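Local coordinates for sortase family protein (Clostridium perfringens, PDB 4D70) that probably acts as a sortase D cysteine transpeptidase that cleaves sorting signals of surface proteins and joins the proteins to the cell envelope, at residues Q139-E144 against K181-G186; N100-I105 against E162-I167; I64-I69 against D127-T132; E92-P97 against L156-D161. All blocks are in the same frame, centred on the assembly; numbering follows the deposited sequence. Where two conformers were deposited one is given.

In the fold
The four contacts tie together the beta-barrel of a sortase. From the N terminus, strand 60-66 opens interaction 3, which closes when strand 128-132 pairs with it. Before that closure, the loop 92-97 opens interaction 4 and strand 101-109 opens interaction 2, so both cross interaction 3, and they cross each other. Interaction 1 opens at 139-144, after interaction 3 has closed. Interaction 4 then closes at 156-161, and interaction 2 at 162-167. Interaction 1 closes last, at the C terminus, and crosses both. Interactions 1 and 2 are joined where strand 176-184 pairs with strand 163-171. Interactions 1 and 3 meet where strand 137-148 pairs with 128-132. Interaction 4 joins two loops at one end of the barrel.

Interaction 1 (Q139-E144 against K181-G186); sequences QYEINE and KAKLIG
Tyr140 turns its CG anti to its own carbonyl carbon (chi1 -68°), while Leu184 holds CG anti to its backbone N (chi1 -172°). These torsions bring Leu184 CD1 over the centre of the Tyr140 ring. Leu184 CD1 sits 3.9 Å from the centroid of the Tyr140 ring, a CH-pi contact over its face. The phenol end is held elsewhere: Tyr140 OH hydrogen-bonds to the backbone N of Gly98. On the same face of the sheet, Ala182 CB lies 3.8 Å from Tyr140 CB, and Ile142 CG1 also approaches this methyl. These three side chains face the interior, where Met165 touches both Tyr140 and Ala182. On the other face, Glu141 and Lys183 lie side by side and point the same way. Glu141 OE1 is 4.2 Å from Lys183 NZ, too far for a salt bridge, though the charges probably attract. Glu144 and Lys181 also run alongside each other, but Lys181 NZ leads away to Thr166 OG1 and Val155 O. Two carbonyls each face two residues. Lys181 O accepts from Asn143 N at 2.9 Å and, weakly, from Glu144 N. Gln139 O accepts from Ile185 N at 2.8 Å and, weakly, from Gly186 N. Asn143 and Glu144 opposite Lys181 form one classic beta bulge, Ile185 and Gly186 opposite Gln139 another. The pairing is an antiparallel ladder between strands 137-148 and 176-184, with a bulge toward either end, within the sortase beta-barrel.

Interaction 2 (N100-I105 against E162-I167); sequences NGNFSI and EKTMTI
Ile105 and Ile167 lie side by side on neighbouring parallel strands of the sortase beta-barrel, with their CG1 atoms 3.9 Å apart. This is the tight part of the contact. Ile105 CD1 also reaches Met165 CE at 4.1 Å. Phe103 and Met165 point the same way, and Met165 CB meets Phe103 CD2 obliquely. These four side chains line the barrel interior, where Ile129 and Ile131 touch Met165. Parallel backbone bonds run from Gly101 N to Glu162 O, Thr164 N to Gly101 O and Phe103 N to Thr164 O. Strand 163-171 probably corresponds to the strand that carries the catalytic cysteine in other sortases.

The opposite face is polar. Asn102 CG lies anti to its backbone N (chi1 161°), which swings the amide across toward the next strand. Asn102 OD1 accepts a short hydrogen bond, 2.6 Å, from Thr166 OG1. Its ND2 donates to the carbonyls of Val155 and Asn157, so this buried amide is fixed by bonds at both ends. A water lies beside it, donating a hydrogen bond to Met165 O and hydrogen-bonded to Thr164 OG1 at 2.9 Å.

The looser end is at Asn100 and Glu162, both exposed. Here Lys163 crosses Asn100 obliquely, bent at its last torsion, and its NZ also reaches Gly98 O. Lys163 NZ donates to Asn100 OD1 at 3.1 Å from above the amide plane, 67° out of it.

Interaction 3 (I64-I69 against D127-T132); sequences IDIEKI and DEIKIT
Ile64 lies alongside Ile131, and Ile64 CG1 touches Ile131 CD1 at 3.8 Å. Ile64 CD1 also rests 4.0 Å from Ile129 CG2. The contact is an antiparallel pairing of strands 60-66 and 128-132 in the sortase beta-barrel. Ile66 continues the row, and Ile66 CG1 lies 4.1 Å from Ile129 CG2. The three isoleucines Ile64, Ile66 and Ile129 point the same way, into the core. Ile167 of strand 163-171 packs on Ile129 from across the barrel. Two backbone bonds join the two segments, from Asp65 N to Lys130 O and from Lys130 N to Asp65 O. They make Asp65 and Lys130 a hydrogen-bonded pair, with side chains on the opposite face from Ile64. The Asp65 carboxylate uses OD1 for His72 ND1, while a water lies close to its OD2 and to Thr132 OG1.

Beyond Ile66 the chain leaves the strand in a short 3-10 segment, and the direct pairing gives way to water and charge. Lys68 bends at chi2 (99°) and again at its last torsion, and crosses Asp127 at about a right angle. Lys68 NZ forms a salt bridge with Asp127 OD2 at 2.7 Å, met on the syn side of the carboxylate and 19° out of its plane. The same ammonium also reaches Gln124 OE1 and Lys122 O, and Asp127 OD2 accepts from Gln124 N as well. This network pins both ends of the bridge. Between the diverging backbones one water accepts from Lys68 N at 3.0 Å and donates to Glu128 O at 2.9 Å.

Interaction 4 (E92-P97 against L156-D161); sequences ENTAMP and LNQNLD
The flat amide of Gln158 has Thr94 over one face: CB and CG2 of Thr94 each lie 3.5 Å from Gln158 NE2. At the amide's edge, in its plane, Gln158 NE2 donates to Leu156 O at 2.8 Å, a bond back within the same loop. NE2 also donates to Asn102 O of the neighbouring strand. The contact joins two loops at one end of the sortase beta-barrel. One lies between strands 88-90 and 101-109, the other between strands 137-148 and 163-171. The second probably corresponds to the loop between the sixth and seventh barrel strands, which in related sortases helps to form the sorting-signal groove.

One hydrogen bond joins the two segments. Ala95 N donates to Gln158 OE1 at 3.0 Å, with an N-H...O angle of 157°. The donor lies on the same side of the amide as the Thr94 side chain, well above its plane. The amide is therefore held by its oxygen and its nitrogen together, which fixes its rotation. A bend at chi2 (-60°) folds the Gln158 amide back toward Leu156. Ala95 CB lies 3.5 Å from Gln158 OE1 and packs beside the bond.

Thr94 keeps its hydroxyl for other partners: OG1 is hydrogen-bonded to Phe91 O and Ser104 N. That leaves its methyl to face the other loop. The contact is small and near the surface, and apart from the Gln158 bond it is van der Waals packing. Thr94 CG2 also approaches the carbonyl that Gln158 NE2 uses, and stands 4.1 Å from Leu156 O.

Interaction 1 (Q139-E144 against K181-G186)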
loop_
_atom_site.group_PDB
_atom_site.type_symbol
_atom_site.label_atom_id
_atom_site.label_comp_id
_atom_site.label_asym_id
_atom_site.label_seq_id
_atom_site.Cartn_x
_atom_site.Cartn_y
_atom_site.Cartn_z
ATOM N N GLN A 139 -9.836 4.745 -6.510
ATOM C CA GLN A 139 -9.950 5.742 -5.474
ATOM C C GLN A 139 -10.542 5.118 -4.239
ATOM O O GLN A 139 -11.633 4.602 -4.296
ATOM C CB GLN A 139 -10.892 6.845 -5.918
ATOM C CG GLN A 139 -10.371 7.587 -7.130
ATOM C CD GLN A 139 -9.195 8.446 -6.763
ATOM O OE1 GLN A 139 -8.832 8.556 -5.598
ATOM N NE2 GLN A 139 -8.606 9.083 -7.750
ATOM N N TYR A 140 -9.804 5.133 -3.145
ATOM C CA TYR A 140 -10.316 4.629 -1.855
ATOM C C TYR A 140 -10.535 5.779 -0.881
ATOM O O TYR A 140 -9.796 6.813 -0.878
ATOM C CB TYR A 140 -9.330 3.622 -1.241
ATOM C CG TYR A 140 -9.162 2.315 -1.937
ATOM C CD1 TYR A 140 -8.218 2.161 -2.909
ATOM C CD2 TYR A 140 -9.842 1.182 -1.520
ATOM C CE1 TYR A 140 -7.983 0.930 -3.503
ATOM C CE2 TYR A 140 -9.631 -0.047 -2.097
ATOM C CZ TYR A 140 -8.682 -0.175 -3.084
ATOM O OH TYR A 140 -8.484 -1.364 -3.700
ATOM N N GLU A 141 -11.578 5.649 -0.095
ATOM C CA GLU A 141 -11.938 6.640 0.881
ATOM C C GLU A 141 -11.821 6.049 2.300
ATOM O O GLU A 141 -12.492 5.090 2.630
ATOM C CB GLU A 141 -13.385 7.102 0.705
ATOM C CG GLU A 141 -13.709 8.267 1.621
ATOM C CD GLU A 141 -15.205 8.743 1.467
ATOM O OE1 GLU A 141 -15.932 8.096 0.727
ATOM O OE2 GLU A 141 -15.664 9.746 2.065
ATOM N N ILE A 142 -11.039 6.710 3.137
ATOM C CA ILE A 142 -10.826 6.295 4.505
ATOM C C ILE A 142 -12.068 6.307 5.310
ATOM O O ILE A 142 -12.877 7.316 5.335
ATOM C CB ILE A 142 -9.743 7.191 5.192
ATOM C CG1 ILE A 142 -8.426 7.107 4.427
ATOM C CG2 ILE A 142 -9.568 6.851 6.672
ATOM C CD1 ILE A 142 -7.364 8.054 5.052
ATOM N N ASN A 143 -12.343 5.146 5.904
ATOM C CA ASN A 143 -13.550 5.070 6.713
ATOM C C ASN A 143 -13.329 4.511 8.119
ATOM O O ASN A 143 -14.259 4.474 8.883
ATOM C CB ASN A 143 -14.647 4.257 6.064
ATOM C CG ASN A 143 -14.223 2.816 5.825
ATOM O OD1 ASN A 143 -13.046 2.453 5.848
ATOM N ND2 ASN A 143 -15.203 2.013 5.484
ATOM N N GLU A 144 -12.108 4.193 8.462
ATOM C CA GLU A 144 -11.771 3.672 9.776
ATOM C C GLU A 144 -10.307 3.935 10.078
ATOM O O GLU A 144 -9.431 3.736 9.219
ATOM C CB GLU A 144 -12.118 2.129 9.779
ATOM C CG GLU A 144 -11.604 1.391 10.994
ATOM C CD GLU A 144 -12.225 -0.004 11.132
ATOM O OE1 GLU A 144 -12.535 -0.564 10.092
ATOM O OE2 GLU A 144 -12.511 -0.435 12.290
ATOM N N LYS A 181 -7.966 2.189 7.316
ATOM C CA LYS A 181 -8.759 1.423 6.370
ATOM C C LYS A 181 -9.590 2.348 5.513
ATOM O O LYS A 181 -10.031 3.438 5.972
ATOM C CB LYS A 181 -9.665 0.421 7.106
ATOM C CG LYS A 181 -8.796 -0.728 7.753
ATOM C CD LYS A 181 -9.673 -1.853 8.311
ATOM C CE LYS A 181 -8.882 -3.108 8.716
ATOM N NZ LYS A 181 -8.552 -3.965 7.536
ATOM N N ALA A 182 -9.847 1.905 4.293
ATOM C CA ALA A 182 -10.492 2.737 3.309
ATOM C C ALA A 182 -11.278 1.787 2.380
ATOM O O ALA A 182 -10.887 0.630 2.161
ATOM C CB ALA A 182 -9.448 3.523 2.545
ATOM N N LYS A 183 -12.395 2.291 1.875
ATOM C CA LYS A 183 -13.257 1.549 0.987
ATOM C C LYS A 183 -13.179 2.120 -0.432
ATOM O O LYS A 183 -13.047 3.329 -0.614
ATOM C CB LYS A 183 -14.711 1.634 1.466
ATOM C CG LYS A 183 -15.219 3.088 1.514
ATOM C CD LYS A 183 -16.710 3.296 1.885
ATOM C CE LYS A 183 -17.098 4.782 1.662
ATOM N NZ LYS A 183 -18.493 5.070 2.099
ATOM N N LEU A 184 -13.276 1.256 -1.411
ATOM C CA LEU A 184 -13.199 1.692 -2.801
ATOM C C LEU A 184 -14.407 2.544 -3.150
ATOM O O LEU A 184 -15.538 2.183 -2.840
ATOM C CB LEU A 184 -13.144 0.497 -3.736
ATOM C CG LEU A 184 -12.871 0.796 -5.225
ATOM C CD1 LEU A 184 -11.443 1.257 -5.459
ATOM C CD2 LEU A 184 -13.122 -0.425 -6.100
ATOM N N ILE A 185 -14.198 3.713 -3.717
ATOM C CA ILE A 185 -15.362 4.557 -4.113
ATOM C C ILE A 185 -15.435 4.807 -5.615
ATOM O O ILE A 185 -16.396 5.442 -6.092
ATOM C CB ILE A 185 -15.409 5.966 -3.449
ATOM C CG1 ILE A 185 -14.143 6.736 -3.739
ATOM C CG2 ILE A 185 -15.621 5.876 -1.967
ATOM C CD1 ILE A 185 -14.128 8.176 -3.184
ATOM N N GLY A 186 -14.439 4.387 -6.375
ATOM C CA GLY A 186 -14.384 4.788 -7.822
ATOM C C GLY A 186 -13.083 4.380 -8.513
ATOM O O GLY A 186 -12.146 3.964 -7.806
#

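Interaction 2 (N100-I105 against E162-I167)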
loop_
_atom_site.group_PDB
_atom_site.type_symbol
_atom_site.label_atom_id
_atom_site.label_comp_id
_atom_site.label_asym_id
_atom_site.label_seq_id
_atom_site.Cartn_x
_atom_site.Cartn_y
_atom_site.Cartn_z
ATOM N N ASN A 100 -11.918 -7.473 -4.917
ATOM C CA ASN A 100 -12.630 -7.921 -3.740
ATOM C C ASN A 100 -11.613 -8.281 -2.664
ATOM O O ASN A 100 -10.560 -8.835 -2.953
ATOM C CB ASN A 100 -13.440 -9.160 -4.054
ATOM C CG ASN A 100 -14.494 -8.922 -5.094
ATOM O OD1 ASN A 100 -15.130 -7.899 -5.140
ATOM N ND2 ASN A 100 -14.726 -9.917 -5.884
ATOM N N GLY A 101 -11.926 -7.981 -1.412
ATOM C CA GLY A 101 -10.980 -8.219 -0.333
ATOM C C GLY A 101 -10.319 -6.927 0.085
ATOM O O GLY A 101 -10.863 -5.844 -0.135
ATOM N N ASN A 102 -9.144 -7.061 0.680
ATOM C CA ASN A 102 -8.567 -5.961 1.449
ATOM C C ASN A 102 -7.112 -5.856 1.059
ATOM O O ASN A 102 -6.280 -6.556 1.567
ATOM C CB ASN A 102 -8.817 -6.254 2.923
ATOM C CG ASN A 102 -7.908 -5.490 3.871
ATOM O OD1 ASN A 102 -7.478 -4.398 3.566
ATOM N ND2 ASN A 102 -7.658 -6.047 5.041
ATOM N N PHE A 103 -6.830 -4.922 0.156
ATOM C CA PHE A 103 -5.489 -4.632 -0.342
ATOM C C PHE A 103 -4.713 -3.984 0.817
ATOM O O PHE A 103 -5.019 -2.850 1.194
ATOM C CB PHE A 103 -5.622 -3.634 -1.532
ATOM C CG PHE A 103 -4.328 -3.017 -1.973
ATOM C CD1 PHE A 103 -3.254 -3.821 -2.373
ATOM C CD2 PHE A 103 -4.177 -1.644 -2.036
ATOM C CE1 PHE A 103 -2.062 -3.249 -2.767
ATOM C CE2 PHE A 103 -2.971 -1.071 -2.414
ATOM C CZ PHE A 103 -1.916 -1.873 -2.794
ATOM N N SER A 104 -3.728 -4.714 1.336
ATOM C CA SER A 104 -3.013 -4.325 2.520
ATOM C C SER A 104 -1.559 -3.975 2.302
ATOM O O SER A 104 -0.826 -4.651 1.580
ATOM C CB SER A 104 -3.063 -5.429 3.547
ATOM O OG SER A 104 -4.390 -5.687 3.918
ATOM N N ILE A 105 -1.160 -2.854 2.879
ATOM C CA ILE A 105 0.183 -2.330 2.692
ATOM C C ILE A 105 0.840 -2.038 4.005
ATOM O O ILE A 105 0.173 -1.675 5.004
ATOM C CB ILE A 105 0.249 -1.200 1.673
ATOM C CG1 ILE A 105 -0.558 0.019 2.028
ATOM C CG2 ILE A 105 -0.298 -1.759 0.362
ATOM C CD1 ILE A 105 -0.282 1.226 1.137
ATOM N N GLU A 162 -16.525 -7.041 0.156
ATOM C CA GLU A 162 -16.228 -5.623 -0.045
ATOM C C GLU A 162 -14.912 -5.413 -0.772
ATOM O O GLU A 162 -14.235 -6.362 -1.084
ATOM C CB GLU A 162 -16.208 -4.922 1.297
ATOM C CG GLU A 162 -17.565 -4.944 1.958
ATOM C CD GLU A 162 -17.566 -4.344 3.348
ATOM O OE1 GLU A 162 -16.464 -4.127 3.906
ATOM O OE2 GLU A 162 -18.687 -4.119 3.853
ATOM N N LYS A 163 -14.605 -4.150 -1.142
ATOM C CA LYS A 163 -13.359 -3.821 -1.793
ATOM C C LYS A 163 -12.755 -2.738 -0.948
ATOM O O LYS A 163 -13.249 -1.608 -0.968
ATOM C CB LYS A 163 -13.589 -3.325 -3.260
ATOM C CG LYS A 163 -14.129 -4.416 -4.216
ATOM C CD LYS A 163 -14.440 -3.859 -5.596
ATOM C CE LYS A 163 -14.985 -4.851 -6.646
ATOM N NZ LYS A 163 -13.841 -5.722 -6.969
ATOM N N THR A 164 -11.724 -3.080 -0.171
ATOM C CA THR A 164 -11.153 -2.201 0.824
ATOM C C THR A 164 -9.679 -2.270 0.782
ATOM O O THR A 164 -9.094 -3.014 0.000
ATOM C CB THR A 164 -11.587 -2.582 2.276
ATOM O OG1 THR A 164 -11.078 -3.894 2.622
ATOM C CG2 THR A 164 -13.057 -2.579 2.431
ATOM N N MET A 165 -9.057 -1.366 1.532
ATOM C CA MET A 165 -7.629 -1.363 1.649
ATOM C C MET A 165 -7.242 -0.982 3.043
ATOM O O MET A 165 -8.054 -0.478 3.809
ATOM C CB MET A 165 -6.880 -0.456 0.646
ATOM C CG MET A 165 -7.054 1.030 0.831
ATOM S SD MET A 165 -5.910 1.983 -0.175
ATOM C CE MET A 165 -4.364 1.692 0.668
ATOM N N THR A 166 -5.972 -1.281 3.370
ATOM C CA THR A 166 -5.464 -1.132 4.745
ATOM C C THR A 166 -4.035 -0.675 4.681
ATOM O O THR A 166 -3.279 -1.154 3.868
ATOM C CB THR A 166 -5.483 -2.494 5.514
ATOM O OG1 THR A 166 -6.840 -2.988 5.603
ATOM C CG2 THR A 166 -4.965 -2.349 6.991
ATOM N N ILE A 167 -3.696 0.305 5.516
ATOM C CA ILE A 167 -2.300 0.743 5.705
ATOM C C ILE A 167 -1.913 0.481 7.139
ATOM O O ILE A 167 -2.624 0.855 8.038
ATOM C CB ILE A 167 -2.130 2.248 5.421
ATOM C CG1 ILE A 167 -2.651 2.580 4.017
ATOM C CG2 ILE A 167 -0.658 2.634 5.598
ATOM C CD1 ILE A 167 -2.342 3.966 3.516
HETATM O O HOH W 1 -9.924 -2.552 4.867
#

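Interaction 3 (I64-I69 against D127-T132)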
loop_
_atom_site.group_PDB
_atom_site.type_symbol
_atom_site.label_atom_id
_atom_site.label_comp_id
_atom_site.label_asym_id
_atom_site.label_seq_id
_atom_site.Cartn_x
_atom_site.Cartn_y
_atom_site.Cartn_z
ATOM N N ILE A 64 0.947 5.001 -5.363
ATOM C CA ILE A 64 0.090 5.537 -4.322
ATOM C C ILE A 64 0.251 7.044 -4.253
ATOM O O ILE A 64 1.362 7.586 -4.166
ATOM C CB ILE A 64 0.382 4.871 -2.960
ATOM C CG1 ILE A 64 -0.553 5.433 -1.861
ATOM C CG2 ILE A 64 1.855 5.061 -2.526
ATOM C CD1 ILE A 64 -0.650 4.533 -0.632
ATOM N N ASP A 65 -0.875 7.742 -4.265
ATOM C CA ASP A 65 -0.925 9.187 -4.050
ATOM C C ASP A 65 -1.928 9.516 -2.976
ATOM O O ASP A 65 -3.070 9.080 -3.039
ATOM C CB ASP A 65 -1.356 9.874 -5.353
ATOM C CG ASP A 65 -0.343 9.688 -6.449
ATOM O OD1 ASP A 65 0.657 10.440 -6.414
ATOM O OD2 ASP A 65 -0.480 8.736 -7.252
ATOM N N ILE A 66 -1.471 10.218 -1.948
ATOM C CA ILE A 66 -2.318 10.752 -0.899
ATOM C C ILE A 66 -2.100 12.257 -0.766
ATOM O O ILE A 66 -1.156 12.727 -0.115
ATOM C CB ILE A 66 -2.023 10.106 0.450
ATOM C CG1 ILE A 66 -1.951 8.560 0.278
ATOM C CG2 ILE A 66 -3.063 10.509 1.404
ATOM C CD1 ILE A 66 -1.589 7.855 1.546
ATOM N N GLU A 67 -2.985 12.999 -1.399
ATOM C CA GLU A 67 -2.818 14.439 -1.550
ATOM C C GLU A 67 -2.701 15.099 -0.191
ATOM O O GLU A 67 -1.888 15.981 -0.027
ATOM C CB GLU A 67 -3.981 15.061 -2.352
ATOM C CG GLU A 67 -4.129 14.535 -3.787
ATOM C CD GLU A 67 -2.844 14.621 -4.607
ATOM O OE1 GLU A 67 -2.155 15.679 -4.467
ATOM O OE2 GLU A 67 -2.534 13.635 -5.368
ATOM N N LYS A 68 -3.477 14.654 0.789
ATOM C CA LYS A 68 -3.563 15.358 2.081
ATOM C C LYS A 68 -2.242 15.427 2.814
ATOM O O LYS A 68 -1.989 16.400 3.532
ATOM C CB LYS A 68 -4.608 14.710 2.927
ATOM C CG LYS A 68 -4.837 15.293 4.300
ATOM C CD LYS A 68 -6.028 16.194 4.286
ATOM C CE LYS A 68 -6.458 16.571 5.698
ATOM N NZ LYS A 68 -7.046 15.514 6.536
ATOM N N ILE A 69 -1.372 14.452 2.572
ATOM C CA ILE A 69 -0.062 14.402 3.221
ATOM C C ILE A 69 1.147 14.352 2.269
ATOM O O ILE A 69 2.247 14.035 2.695
ATOM C CB ILE A 69 0.013 13.255 4.241
ATOM C CG1 ILE A 69 -0.287 11.906 3.585
ATOM C CG2 ILE A 69 -0.976 13.560 5.368
ATOM C CD1 ILE A 69 -0.012 10.723 4.502
ATOM N N ASP A 127 -10.785 11.251 3.783
ATOM C CA ASP A 127 -9.669 11.567 2.904
ATOM C C ASP A 127 -9.495 10.466 1.913
ATOM O O ASP A 127 -9.863 9.266 2.152
ATOM C CB ASP A 127 -8.377 11.738 3.673
ATOM C CG ASP A 127 -8.355 13.030 4.492
ATOM O OD1 ASP A 127 -9.153 13.913 4.151
ATOM O OD2 ASP A 127 -7.615 13.100 5.503
ATOM N N GLU A 128 -8.975 10.839 0.782
ATOM C CA GLU A 128 -8.821 9.910 -0.332
ATOM C C GLU A 128 -7.385 9.364 -0.482
ATOM O O GLU A 128 -6.408 10.091 -0.257
ATOM C CB GLU A 128 -9.190 10.633 -1.642
ATOM C CG GLU A 128 -9.909 9.792 -2.669
ATOM C CD GLU A 128 -10.567 10.654 -3.769
ATOM O OE1 GLU A 128 -11.605 11.294 -3.544
ATOM O OE2 GLU A 128 -10.014 10.738 -4.854
ATOM N N ILE A 129 -7.306 8.093 -0.913
ATOM C CA ILE A 129 -6.090 7.414 -1.251
ATOM C C ILE A 129 -6.264 6.890 -2.676
ATOM O O ILE A 129 -7.131 6.063 -2.959
ATOM C CB ILE A 129 -5.762 6.216 -0.324
ATOM C CG1 ILE A 129 -5.561 6.686 1.160
ATOM C CG2 ILE A 129 -4.520 5.487 -0.771
ATOM C CD1 ILE A 129 -5.742 5.532 2.122
ATOM N N LYS A 130 -5.411 7.353 -3.548
ATOM C CA LYS A 130 -5.437 6.951 -4.953
ATOM C C LYS A 130 -4.367 5.904 -5.264
ATOM O O LYS A 130 -3.209 6.091 -4.993
ATOM C CB LYS A 130 -5.257 8.190 -5.849
ATOM C CG LYS A 130 -5.276 7.899 -7.364
ATOM C CD LYS A 130 -4.677 9.058 -8.157
ATOM C CE LYS A 130 -5.545 10.281 -8.165
ATOM N NZ LYS A 130 -4.740 11.375 -8.779
ATOM N N ILE A 131 -4.793 4.803 -5.853
ATOM C CA ILE A 131 -3.940 3.671 -6.151
ATOM C C ILE A 131 -4.042 3.415 -7.647
ATOM O O ILE A 131 -5.125 3.161 -8.173
ATOM C CB ILE A 131 -4.319 2.405 -5.408
ATOM C CG1 ILE A 131 -4.366 2.671 -3.892
ATOM C CG2 ILE A 131 -3.319 1.280 -5.735
ATOM C CD1 ILE A 131 -3.027 2.954 -3.215
ATOM N N THR A 132 -2.890 3.518 -8.316
ATOM C CA THR A 132 -2.817 3.384 -9.803
ATOM C C THR A 132 -2.034 2.177 -10.171
ATOM O O THR A 132 -0.835 2.063 -9.826
ATOM C CB THR A 132 -2.125 4.625 -10.367
ATOM O OG1 THR A 132 -2.847 5.755 -9.903
ATOM C CG2 THR A 132 -2.131 4.615 -11.862
HETATM O O HOH W 2 -1.861 6.608 -7.625
HETATM O O HOH W 3 -5.231 11.576 -2.623
HETATM O O HOH W 4 -5.803 12.746 0.627
#

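Interaction 4 (E92-P97 against L156-D161)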
loop_
_atom_site.group_PDB
_atom_site.type_symbol
_atom_site.label_atom_id
_atom_site.label_comp_id
_atom_site.label_asym_id
_atom_site.label_seq_id
_atom_site.Cartn_x
_atom_site.Cartn_y
_atom_site.Cartn_z
ATOM N N GLU A 92 1.645 -10.075 1.179
ATOM C CA GLU A 92 1.622 -11.145 0.168
ATOM C C GLU A 92 0.260 -11.776 -0.112
ATOM O O GLU A 92 -0.144 -11.963 -1.255
ATOM C CB GLU A 92 2.665 -12.242 0.575
ATOM C CG GLU A 92 4.134 -11.727 0.495
ATOM C CD GLU A 92 4.742 -11.048 1.783
ATOM O OE1 GLU A 92 3.981 -10.582 2.693
ATOM O OE2 GLU A 92 6.038 -10.928 1.870
ATOM N N ASN A 93 -0.430 -12.167 0.902
ATOM C CA ASN A 93 -1.669 -12.914 0.635
ATOM C C ASN A 93 -2.919 -12.023 0.677
ATOM O O ASN A 93 -4.015 -12.476 0.933
ATOM C CB ASN A 93 -1.772 -14.060 1.626
ATOM C CG ASN A 93 -0.607 -15.032 1.494
ATOM O OD1 ASN A 93 -0.323 -15.539 0.421
ATOM N ND2 ASN A 93 0.094 -15.244 2.578
ATOM N N THR A 94 -2.748 -10.736 0.424
ATOM C CA THR A 94 -3.891 -9.847 0.392
ATOM C C THR A 94 -4.254 -9.434 -1.022
ATOM O O THR A 94 -3.447 -9.503 -1.948
ATOM C CB THR A 94 -3.661 -8.622 1.302
ATOM O OG1 THR A 94 -2.645 -7.766 0.789
ATOM C CG2 THR A 94 -3.286 -9.119 2.691
ATOM N N ALA A 95 -5.495 -8.997 -1.178
ATOM C CA ALA A 95 -5.993 -8.546 -2.456
ATOM C C ALA A 95 -5.067 -7.564 -3.122
ATOM O O ALA A 95 -4.334 -6.788 -2.475
ATOM C CB ALA A 95 -7.360 -7.889 -2.278
ATOM N N MET A 96 -5.161 -7.549 -4.438
ATOM C CA MET A 96 -4.505 -6.526 -5.248
ATOM C C MET A 96 -5.433 -5.337 -5.397
ATOM O O MET A 96 -6.642 -5.384 -5.064
ATOM C CB MET A 96 -4.186 -7.093 -6.643
ATOM C CG MET A 96 -3.024 -8.066 -6.625
ATOM S SD MET A 96 -1.472 -7.211 -6.197
ATOM C CE MET A 96 -0.224 -8.477 -6.223
ATOM N N PRO A 97 -4.886 -4.201 -5.827
ATOM C CA PRO A 97 -5.684 -3.022 -5.838
ATOM C C PRO A 97 -6.954 -3.202 -6.633
ATOM O O PRO A 97 -6.945 -3.823 -7.670
ATOM C CB PRO A 97 -4.765 -1.982 -6.487
ATOM C CG PRO A 97 -3.406 -2.453 -6.147
ATOM C CD PRO A 97 -3.479 -3.934 -6.168
ATOM N N LEU A 156 -5.479 -7.761 8.511
ATOM C CA LEU A 156 -5.214 -8.271 7.181
ATOM C C LEU A 156 -6.300 -9.199 6.632
ATOM O O LEU A 156 -6.177 -9.674 5.478
ATOM C CB LEU A 156 -3.877 -9.008 7.136
ATOM C CG LEU A 156 -2.706 -8.229 7.678
ATOM C CD1 LEU A 156 -1.443 -9.052 7.553
ATOM C CD2 LEU A 156 -2.572 -6.931 6.894
ATOM N N ASN A 157 -7.375 -9.388 7.368
ATOM C CA ASN A 157 -8.429 -10.282 6.879
ATOM C C ASN A 157 -9.001 -9.831 5.530
ATOM O O ASN A 157 -9.065 -8.624 5.234
ATOM C CB ASN A 157 -9.535 -10.376 7.913
ATOM C CG ASN A 157 -9.159 -11.265 9.088
ATOM O OD1 ASN A 157 -8.087 -11.854 9.132
ATOM N ND2 ASN A 157 -10.024 -11.322 10.061
ATOM N N GLN A 158 -9.424 -10.801 4.729
ATOM C CA GLN A 158 -9.965 -10.623 3.406
ATOM C C GLN A 158 -11.461 -10.919 3.378
ATOM O O GLN A 158 -11.867 -12.072 3.341
ATOM C CB GLN A 158 -9.259 -11.564 2.419
ATOM C CG GLN A 158 -7.745 -11.338 2.365
ATOM C CD GLN A 158 -7.399 -9.899 1.927
ATOM O OE1 GLN A 158 -7.649 -9.545 0.791
ATOM N NE2 GLN A 158 -6.738 -9.130 2.802
ATOM N N ASN A 159 -12.264 -9.880 3.409
ATOM C CA ASN A 159 -13.703 -9.954 3.215
ATOM C C ASN A 159 -14.009 -9.680 1.759
ATOM O O ASN A 159 -13.973 -8.512 1.290
ATOM C CB ASN A 159 -14.447 -8.923 4.122
ATOM C CG ASN A 159 -15.972 -8.916 3.903
ATOM O OD1 ASN A 159 -16.536 -9.672 3.080
ATOM N ND2 ASN A 159 -16.645 -8.026 4.622
ATOM N N LEU A 160 -14.318 -10.758 1.022
ATOM C CA LEU A 160 -14.576 -10.662 -0.395
ATOM C C LEU A 160 -15.925 -10.054 -0.751
ATOM O O LEU A 160 -16.162 -9.838 -1.908
ATOM C CB LEU A 160 -14.380 -12.026 -1.061
ATOM C CG LEU A 160 -12.986 -12.642 -0.859
ATOM C CD1 LEU A 160 -12.948 -14.030 -1.539
ATOM C CD2 LEU A 160 -11.822 -11.811 -1.337
ATOM N N ASP A 161 -16.771 -9.782 0.230
ATOM C CA ASP A 161 -18.017 -9.025 0.013
ATOM C C ASP A 161 -17.732 -7.526 -0.177
ATOM O O ASP A 161 -18.614 -6.821 -0.658
ATOM C CB ASP A 161 -18.961 -9.261 1.232
ATOM C CG ASP A 161 -20.363 -8.647 1.065
ATOM O OD1 ASP A 161 -20.910 -8.820 -0.019
ATOM O OD2 ASP A 161 -20.922 -7.985 2.002
#